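Local coordinates for Rbsd/fucu transport protein family protein (Streptococcus pneumoniae, PDB 4A34) that binds L-fucose and, as a fucose mutarotase of the RbsD/FucU family, probably interconverts the alpha and beta anomers of the sugar, at residues K15-M20 against D24-A29; E52-I57 against R90-G95; Y112-K117 against I134-V139. All blocks are in the same frame, centred on the assembly; numbering follows the deposited sequence.

Interaction 1. Residues K15-M20 against D24-A29; sequences KTLMEM and DEIVLA
Met-20 and Ile-26 form the apolar heart of this buried contact. The methionine leaves the end of helix 11-19 towards strand 25-29, its chain extended as far as SD and then bent at chi3 (-109°), which lays CE against the isoleucine. CE lies 3.7 Å from Ile-26 CD1, SD of Met-20 lies 4.0 Å from Ile-26 CB, and the two side chains cross at about a right angle. Ile-26 holds CG1 anti to the backbone N (chi1 179°), which directs CD1 toward the helix, where Ile-26 CD1 also meets Leu-17 CD2 at 4.2 Å. Nearer the turn, Asp-24 CB packs 3.9 Å from Met-20 CG.

The segments form a tight helix-turn-strand unit: helix 11-19 packs on the face of the mixed sheet that Ile-26 and Leu-28 share, and only three residues, including His-22 of a fucose pocket, separate Met-20 from Asp-24.

Most polar contacts lie around this turn. Asp-24 OD2 folds back to 3.5 Å from Met-20 CA and accepts a bond from Gly-21 N. One water also donates to that oxygen, at 2.8 Å from Asp-24 OD2, and to Glu-19 O at 2.9 Å, bridging the helix end to the residue just before the strand. OD1 is bound by Ser-37 OG of a neighbouring subunit, so both carboxylate oxygens are engaged. Lys-137 NZ bonds to Leu-17 O and Met-20 O where the helix stops. On the helix itself, Lys-15 NZ makes a salt bridge of 2.7 Å to Glu-19 OE1, using the syn lone pair of that oxygen, and Tyr-119 OH bonds to Glu-19 OE2.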
# COMPACT_ATOMS: atom_id res chain seq x y z
N LYS I 15 -10.77 19.49 -1.94
CA LYS I 15 -9.34 19.27 -1.81
C LYS I 15 -8.65 19.43 -3.16
O LYS I 15 -7.66 20.17 -3.29
CB LYS I 15 -9.06 17.87 -1.24
CG LYS I 15 -7.60 17.60 -0.96
CD LYS I 15 -7.40 16.21 -0.39
CE LYS I 15 -5.93 15.87 -0.17
NZ LYS I 15 -5.19 15.58 -1.42
N THR I 16 -9.17 18.74 -4.18
CA THR I 16 -8.52 18.74 -5.48
C THR I 16 -8.64 20.08 -6.20
O THR I 16 -7.70 20.51 -6.85
CB THR I 16 -8.86 17.47 -6.33
OG1 THR I 16 -9.01 17.80 -7.72
CG2 THR I 16 -10.09 16.83 -5.83
N LEU I 17 -9.78 20.76 -6.05
CA LEU I 17 -9.89 22.14 -6.52
C LEU I 17 -8.84 23.02 -5.85
O LEU I 17 -8.26 23.91 -6.48
CB LEU I 17 -11.29 22.70 -6.23
CG LEU I 17 -12.48 22.25 -7.08
CD1 LEU I 17 -13.72 23.01 -6.65
CD2 LEU I 17 -12.23 22.45 -8.57
N MET I 18 -8.61 22.76 -4.56
CA MET I 18 -7.63 23.50 -3.77
C MET I 18 -6.19 23.24 -4.20
O MET I 18 -5.41 24.18 -4.37
CB MET I 18 -7.80 23.17 -2.28
CG MET I 18 -8.99 23.84 -1.63
SD MET I 18 -8.60 25.59 -1.38
CE MET I 18 -7.93 25.53 0.29
N GLU I 19 -5.83 21.97 -4.38
CA GLU I 19 -4.45 21.61 -4.70
C GLU I 19 -4.10 21.86 -6.18
O GLU I 19 -2.94 21.78 -6.56
CB GLU I 19 -4.12 20.18 -4.27
CG GLU I 19 -4.89 19.11 -4.98
CD GLU I 19 -4.90 17.77 -4.25
OE1 GLU I 19 -4.84 17.75 -3.00
OE2 GLU I 19 -4.99 16.74 -4.94
N MET I 20 -5.12 22.15 -6.99
CA MET I 20 -4.89 22.59 -8.36
C MET I 20 -4.23 23.97 -8.38
O MET I 20 -4.59 24.85 -7.60
CB MET I 20 -6.20 22.61 -9.16
CG MET I 20 -6.55 21.29 -9.83
SD MET I 20 -8.12 21.33 -10.71
CE MET I 20 -9.16 20.31 -9.69
N ASP I 24 -3.68 23.95 -14.54
CA ASP I 24 -4.30 22.65 -14.32
C ASP I 24 -5.70 22.63 -14.90
O ASP I 24 -6.39 23.64 -14.90
CB ASP I 24 -4.36 22.32 -12.83
CG ASP I 24 -3.04 21.84 -12.27
OD1 ASP I 24 -2.24 21.24 -13.02
OD2 ASP I 24 -2.81 22.06 -11.07
N GLU I 25 -6.10 21.46 -15.40
CA GLU I 25 -7.44 21.28 -15.96
C GLU I 25 -8.23 20.24 -15.17
O GLU I 25 -7.66 19.36 -14.53
CB GLU I 25 -7.35 20.90 -17.43
CG GLU I 25 -6.77 22.00 -18.31
CD GLU I 25 -6.45 21.54 -19.72
OE1 GLU I 25 -7.06 20.56 -20.20
OE2 GLU I 25 -5.59 22.17 -20.36
N ILE I 26 -9.56 20.37 -15.21
CA ILE I 26 -10.46 19.42 -14.57
C ILE I 26 -11.66 19.17 -15.45
O ILE I 26 -12.24 20.11 -16.00
CB ILE I 26 -10.91 19.87 -13.14
CG1 ILE I 26 -11.87 18.84 -12.54
CG2 ILE I 26 -11.49 21.29 -13.18
CD1 ILE I 26 -12.30 19.10 -11.14
N VAL I 27 -12.04 17.90 -15.57
CA VAL I 27 -13.12 17.49 -16.45
C VAL I 27 -14.38 17.20 -15.66
O VAL I 27 -14.37 16.42 -14.71
CB VAL I 27 -12.74 16.24 -17.28
CG1 VAL I 27 -13.85 15.88 -18.24
CG2 VAL I 27 -11.45 16.47 -18.05
N LEU I 28 -15.47 17.85 -16.06
CA LEU I 28 -16.77 17.55 -15.49
C LEU I 28 -17.41 16.57 -16.46
O LEU I 28 -17.91 16.95 -17.52
CB LEU I 28 -17.60 18.83 -15.31
CG LEU I 28 -16.91 20.01 -14.59
CD1 LEU I 28 -17.80 21.25 -14.52
CD2 LEU I 28 -16.43 19.64 -13.19
N ALA I 29 -17.35 15.29 -16.10
CA ALA I 29 -17.79 14.23 -17.00
C ALA I 29 -19.26 13.87 -16.79
O ALA I 29 -19.73 13.81 -15.66
CB ALA I 29 -16.91 13.02 -16.84
O HOH W 1 -1.27 21.29 -8.90

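Interaction 2. Residues E52-I57 against R90-G95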
# COMPACT_ATOMS: atom_id res chain seq x y z
N GLU I 52 -25.37 22.64 -12.04
CA GLU I 52 -25.24 22.90 -10.61
C GLU I 52 -23.76 22.92 -10.19
O GLU I 52 -23.31 23.87 -9.56
CB GLU I 52 -25.99 21.85 -9.77
CG GLU I 52 -27.51 21.92 -9.84
CD GLU I 52 -28.10 20.93 -10.84
OE1 GLU I 52 -27.91 21.12 -12.07
OE2 GLU I 52 -28.78 19.98 -10.40
N LEU I 53 -23.03 21.89 -10.58
CA LEU I 53 -21.61 21.78 -10.25
C LEU I 53 -20.75 22.87 -10.91
O LEU I 53 -19.77 23.34 -10.31
CB LEU I 53 -21.08 20.39 -10.60
CG LEU I 53 -19.75 19.96 -9.99
CD1 LEU I 53 -19.82 20.05 -8.49
CD2 LEU I 53 -19.41 18.54 -10.41
N LEU I 54 -21.12 23.26 -12.13
CA LEU I 54 -20.38 24.27 -12.90
C LEU I 54 -20.44 25.65 -12.25
O LEU I 54 -19.45 26.39 -12.22
CB LEU I 54 -20.90 24.33 -14.35
CG LEU I 54 -20.33 25.39 -15.30
CD1 LEU I 54 -18.82 25.21 -15.50
CD2 LEU I 54 -21.06 25.35 -16.63
N ASP I 55 -21.62 25.99 -11.72
CA ASP I 55 -21.83 27.24 -11.02
C ASP I 55 -20.94 27.34 -9.77
O ASP I 55 -20.31 28.37 -9.51
CB ASP I 55 -23.31 27.35 -10.64
CG ASP I 55 -23.72 28.75 -10.23
OD1 ASP I 55 -23.38 29.72 -10.96
OD2 ASP I 55 -24.38 28.88 -9.18
N SER I 56 -20.89 26.25 -9.00
CA SER I 56 -20.13 26.20 -7.75
C SER I 56 -18.64 26.28 -8.01
O SER I 56 -17.91 26.96 -7.29
CB SER I 56 -20.46 24.92 -6.98
OG SER I 56 -21.83 24.85 -6.65
N ILE I 57 -18.19 25.58 -9.04
CA ILE I 57 -16.77 25.56 -9.41
C ILE I 57 -16.34 26.92 -9.95
O ILE I 57 -15.28 27.42 -9.57
CB ILE I 57 -16.45 24.39 -10.40
CG1 ILE I 57 -16.63 23.05 -9.67
CG2 ILE I 57 -15.05 24.51 -10.95
CD1 ILE I 57 -16.34 21.82 -10.50
N ARG I 90 -23.58 28.03 -21.42
CA ARG I 90 -23.19 29.35 -21.94
C ARG I 90 -23.75 30.48 -21.08
O ARG I 90 -23.02 31.41 -20.73
CB ARG I 90 -23.57 29.50 -23.43
CG ARG I 90 -22.54 28.89 -24.37
CD ARG I 90 -22.79 29.25 -25.82
NE ARG I 90 -23.91 28.50 -26.37
CZ ARG I 90 -23.79 27.44 -27.17
NH1 ARG I 90 -22.59 27.00 -27.53
NH2 ARG I 90 -24.89 26.82 -27.60
N GLN I 91 -25.03 30.36 -20.71
CA GLN I 91 -25.68 31.24 -19.72
C GLN I 91 -24.89 31.35 -18.41
O GLN I 91 -24.71 32.44 -17.86
CB GLN I 91 -27.07 30.71 -19.37
CG GLN I 91 -28.11 30.79 -20.46
CD GLN I 91 -29.44 30.22 -20.00
OE1 GLN I 91 -29.50 29.35 -19.12
NE2 GLN I 91 -30.53 30.71 -20.60
N MET I 92 -24.45 30.19 -17.92
CA MET I 92 -23.74 30.06 -16.66
C MET I 92 -22.38 30.75 -16.76
O MET I 92 -22.04 31.58 -15.93
CB MET I 92 -23.56 28.57 -16.35
CG MET I 92 -23.41 28.20 -14.89
SD MET I 92 -24.88 27.42 -14.21
CE MET I 92 -25.77 28.84 -13.56
N ILE I 93 -21.61 30.39 -17.80
CA ILE I 93 -20.23 30.85 -17.97
C ILE I 93 -20.13 32.37 -18.07
O ILE I 93 -19.34 32.99 -17.36
CB ILE I 93 -19.55 30.17 -19.19
CG1 ILE I 93 -19.24 28.71 -18.86
CG2 ILE I 93 -18.29 30.92 -19.59
CD1 ILE I 93 -18.95 27.84 -20.07
N GLU I 94 -20.92 32.96 -18.97
CA GLU I 94 -21.11 34.41 -18.98
C GLU I 94 -21.95 34.69 -17.73
O GLU I 94 -22.85 33.92 -17.41
CB GLU I 94 -21.84 34.84 -20.27
CG GLU I 94 -21.83 36.34 -20.58
CD GLU I 94 -22.30 36.67 -22.01
OE1 GLU I 94 -21.46 36.64 -22.94
OE2 GLU I 94 -23.51 36.94 -22.19
N GLY I 95 -21.63 35.75 -16.99
CA GLY I 95 -22.29 35.98 -15.71
C GLY I 95 -21.38 35.71 -14.52
O GLY I 95 -21.52 36.33 -13.47
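The backbones of helices 50-60 and 85-93 come nearest at Asp-55 and Met-92, whose CA atoms are 6.6 Å apart. Met-92 carries most of the contact. Its CG is turned anti to the backbone N (chi1 -154°), and further bends at chi2 and chi3 lay the thioether across the Asp-55 side chain: SD sits 3.9 Å from Asp-55 CB, and CE reaches 3.6 Å from Asp-55 OD1, the two side chains crossing nearly perpendicularly. The same carboxylate oxygen is hydrogen-bonded to His-96 NE2, just beyond the end of helix 85-93, so OD1 has a polar partner besides the methyl contact. Deeper in, Leu-54 slides past Met-92 in the opposite direction, with CD2 4.1 Å from Met-92 CG. The same branch approaches Ile-93 CG1 at 4.4 Å, a looser contact. Beneath the pair lies the sheet: Leu-54 rests on Ile-133 and Leu-135, and Ile-93 on Ile-71, Phe-73 and Ile-103. This is the packing of neighbouring helices on one face of a sheet in a layered alpha/beta fold, with Leu-54 and Ile-93 on the strands and Asp-55 at the partly exposed margin.

Interaction 3. Residues Y112-K117 against I134-V139; sequences YERSKK and ILKKGV. With FUL (beta-L-fucopyranose), chain B.
OE2 of Glu-25 is gripped by both segments at once: Arg-114 NH1 and Lys-136 NZ each form a salt bridge to it. This shared carboxylate would offset the like charges of Arg-114 NH1 and Lys-136 NZ, which stand 5.0 Å apart. Gly-23 O gives the lysine ammonium a further partner. Below the charges the contact is apolar. Arg-114 CD lies 3.9 Å from Ile-134 CD1, the chains crossing at a slant, and bends at chi2 and chi3 carry the guanidinium past Ile-134 to Glu-25 and the Lys-136 side chain. Lys-136 CE meets that guanidinium at its edge, near its plane, 4.4 Å from Arg-114 NH1.

Two residues earlier on the helix, Tyr-112 OH is 2.9 Å from O1 of beta-L-fucopyranose, the anomeric hydroxyl, in a hydrogen bond that either side could donate. The sugar oxygen lies in the ring plane at the tyrosine edge, and Arg-108 NE also bonds to the phenol oxygen. Asp-30, Tyr-130, Asn-132 and His-22 of a neighbouring subunit hold the same sugar, consistent with a site for anomer exchange assembled between subunits. Ser-115 OG donates to Tyr-112 O at 2.6 Å, tilted a little from the carbonyl plane, and is also bonded to Tyr-33 OH of the pocket.

Helix 108-116 thus lies over the sheet face formed by Ile-134, Val-27 and Gln-72, while strand 133-136, paired with 25-29 and 71-74, runs on to Val-139, which touches a different fucose beside His-22 and Tyr-66.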
# COMPACT_ATOMS: atom_id res chain seq x y z
N TYR I 112 -11.11 12.90 -25.31
CA TYR I 112 -10.66 11.78 -24.49
C TYR I 112 -9.21 11.97 -24.07
O TYR I 112 -8.88 11.92 -22.89
CB TYR I 112 -10.82 10.44 -25.23
CG TYR I 112 -12.26 9.95 -25.40
CD1 TYR I 112 -13.32 10.48 -24.66
CD2 TYR I 112 -12.54 8.90 -26.29
CE1 TYR I 112 -14.63 10.01 -24.82
CE2 TYR I 112 -13.86 8.42 -26.45
CZ TYR I 112 -14.89 8.98 -25.72
OH TYR I 112 -16.18 8.50 -25.88
N GLU I 113 -8.35 12.21 -25.06
CA GLU I 113 -6.92 12.38 -24.82
C GLU I 113 -6.58 13.57 -23.90
O GLU I 113 -5.75 13.44 -23.01
CB GLU I 113 -6.15 12.44 -26.15
CG GLU I 113 -6.24 11.17 -27.02
CD GLU I 113 -5.70 9.91 -26.33
OE1 GLU I 113 -4.69 10.01 -25.61
OE2 GLU I 113 -6.31 8.83 -26.52
N ARG I 114 -7.23 14.71 -24.09
CA ARG I 114 -7.00 15.83 -23.17
C ARG I 114 -7.48 15.51 -21.74
O ARG I 114 -6.84 15.91 -20.77
CB ARG I 114 -7.60 17.15 -23.68
CG ARG I 114 -6.77 18.36 -23.24
CD ARG I 114 -7.61 19.58 -23.01
NE ARG I 114 -7.58 20.52 -24.13
CZ ARG I 114 -7.25 21.81 -24.02
NH1 ARG I 114 -6.92 22.32 -22.85
NH2 ARG I 114 -7.25 22.58 -25.10
N SER I 115 -8.57 14.76 -21.63
CA SER I 115 -9.08 14.33 -20.33
C SER I 115 -8.11 13.40 -19.57
O SER I 115 -8.13 13.36 -18.34
CB SER I 115 -10.46 13.68 -20.45
OG SER I 115 -10.35 12.31 -20.75
N LYS I 116 -7.26 12.68 -20.29
CA LYS I 116 -6.25 11.81 -19.67
C LYS I 116 -5.11 12.62 -19.08
O LYS I 116 -4.44 12.18 -18.14
CB LYS I 116 -5.71 10.79 -20.67
CG LYS I 116 -6.74 9.84 -21.24
CD LYS I 116 -6.10 8.79 -22.14
CE LYS I 116 -7.14 7.81 -22.65
NZ LYS I 116 -6.70 7.09 -23.86
N LYS I 117 -4.91 13.82 -19.62
CA LYS I 117 -3.86 14.74 -19.17
C LYS I 117 -4.38 15.74 -18.15
O LYS I 117 -3.61 16.55 -17.63
CB LYS I 117 -3.23 15.48 -20.35
CG LYS I 117 -1.94 14.86 -20.88
CD LYS I 117 -2.08 14.24 -22.27
CE LYS I 117 -1.81 15.25 -23.38
NZ LYS I 117 -2.06 14.66 -24.74
N ILE I 134 -14.35 20.79 -19.99
CA ILE I 134 -13.01 20.88 -19.39
C ILE I 134 -12.73 22.31 -19.02
O ILE I 134 -12.87 23.22 -19.85
CB ILE I 134 -11.87 20.37 -20.30
CG1 ILE I 134 -12.17 18.97 -20.84
CG2 ILE I 134 -10.55 20.38 -19.54
CD1 ILE I 134 -11.19 18.49 -21.85
N LEU I 135 -12.36 22.51 -17.76
CA LEU I 135 -12.07 23.83 -17.21
C LEU I 135 -10.61 23.89 -16.84
O LEU I 135 -10.07 22.92 -16.28
CB LEU I 135 -12.93 24.06 -15.97
CG LEU I 135 -14.45 23.93 -16.09
CD1 LEU I 135 -15.08 23.98 -14.71
CD2 LEU I 135 -15.01 25.03 -16.99
N LYS I 136 -9.96 25.00 -17.17
CA LYS I 136 -8.54 25.20 -16.89
C LYS I 136 -8.31 26.31 -15.85
O LYS I 136 -8.63 27.47 -16.10
CB LYS I 136 -7.77 25.49 -18.19
CG LYS I 136 -6.25 25.58 -18.01
CD LYS I 136 -5.57 26.25 -19.20
CE LYS I 136 -5.01 25.26 -20.19
NZ LYS I 136 -3.82 24.55 -19.66
N LYS I 137 -7.75 25.94 -14.71
CA LYS I 137 -7.57 26.83 -13.56
C LYS I 137 -6.67 28.05 -13.82
O LYS I 137 -5.55 27.91 -14.32
CB LYS I 137 -7.07 26.03 -12.35
CG LYS I 137 -6.75 26.88 -11.12
CD LYS I 137 -6.69 26.06 -9.85
CE LYS I 137 -6.75 26.94 -8.62
NZ LYS I 137 -6.87 26.12 -7.39
N GLY I 138 -7.18 29.23 -13.46
CA GLY I 138 -6.46 30.49 -13.64
C GLY I 138 -5.81 30.98 -12.36
O GLY I 138 -5.97 30.38 -11.30
N VAL I 139 -5.07 32.08 -12.48
CA VAL I 139 -4.36 32.70 -11.36
C VAL I 139 -5.33 33.28 -10.33
O VAL I 139 -6.38 33.82 -10.68
CB VAL I 139 -3.41 33.81 -11.86
CG1 VAL I 139 -2.56 34.35 -10.73
CG2 VAL I 139 -2.50 33.29 -12.97
C1 FUL B . -19.54 9.96 -24.87
C2 FUL B . -20.38 10.60 -23.77
O2 FUL B . -19.59 11.29 -22.82
C3 FUL B . -21.33 11.60 -24.44
O3 FUL B . -22.19 12.18 -23.50
C4 FUL B . -22.15 10.90 -25.51
O4 FUL B . -22.91 9.90 -24.89
C5 FUL B . -21.20 10.25 -26.51
C6 FUL B . -21.96 9.62 -27.66
O5 FUL B . -20.40 9.31 -25.80
O1 FUL B . -18.61 9.03 -24.36

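In the fold
The three contacts follow one another in series along the chain and meet at one mixed sheet. Interactions 1 and 3 are close, their centres 8 Å apart, because strands 25-29 and 133-136 are antiparallel neighbours; Asp-24 O and Lys-137 N lie 2.7 Å apart there. Interaction 2 is about 15 Å from interaction 1 and 17 Å from interaction 3, centre to centre. Its helix 50-60 shares a sheet face with helix 11-19: Ile-57 CD1 packs 3.5 Å from Leu-28 CD2 of strand 25-29, and the helices themselves meet through Leu-17 CD1 and Ile-57 CG1 at 4.2 Å. Helix 108-116 covers the opposite face. The outcome is a three-layer alpha/beta/alpha subunit whose loops and helix 108-116 contribute to fucose pockets shared between subunits.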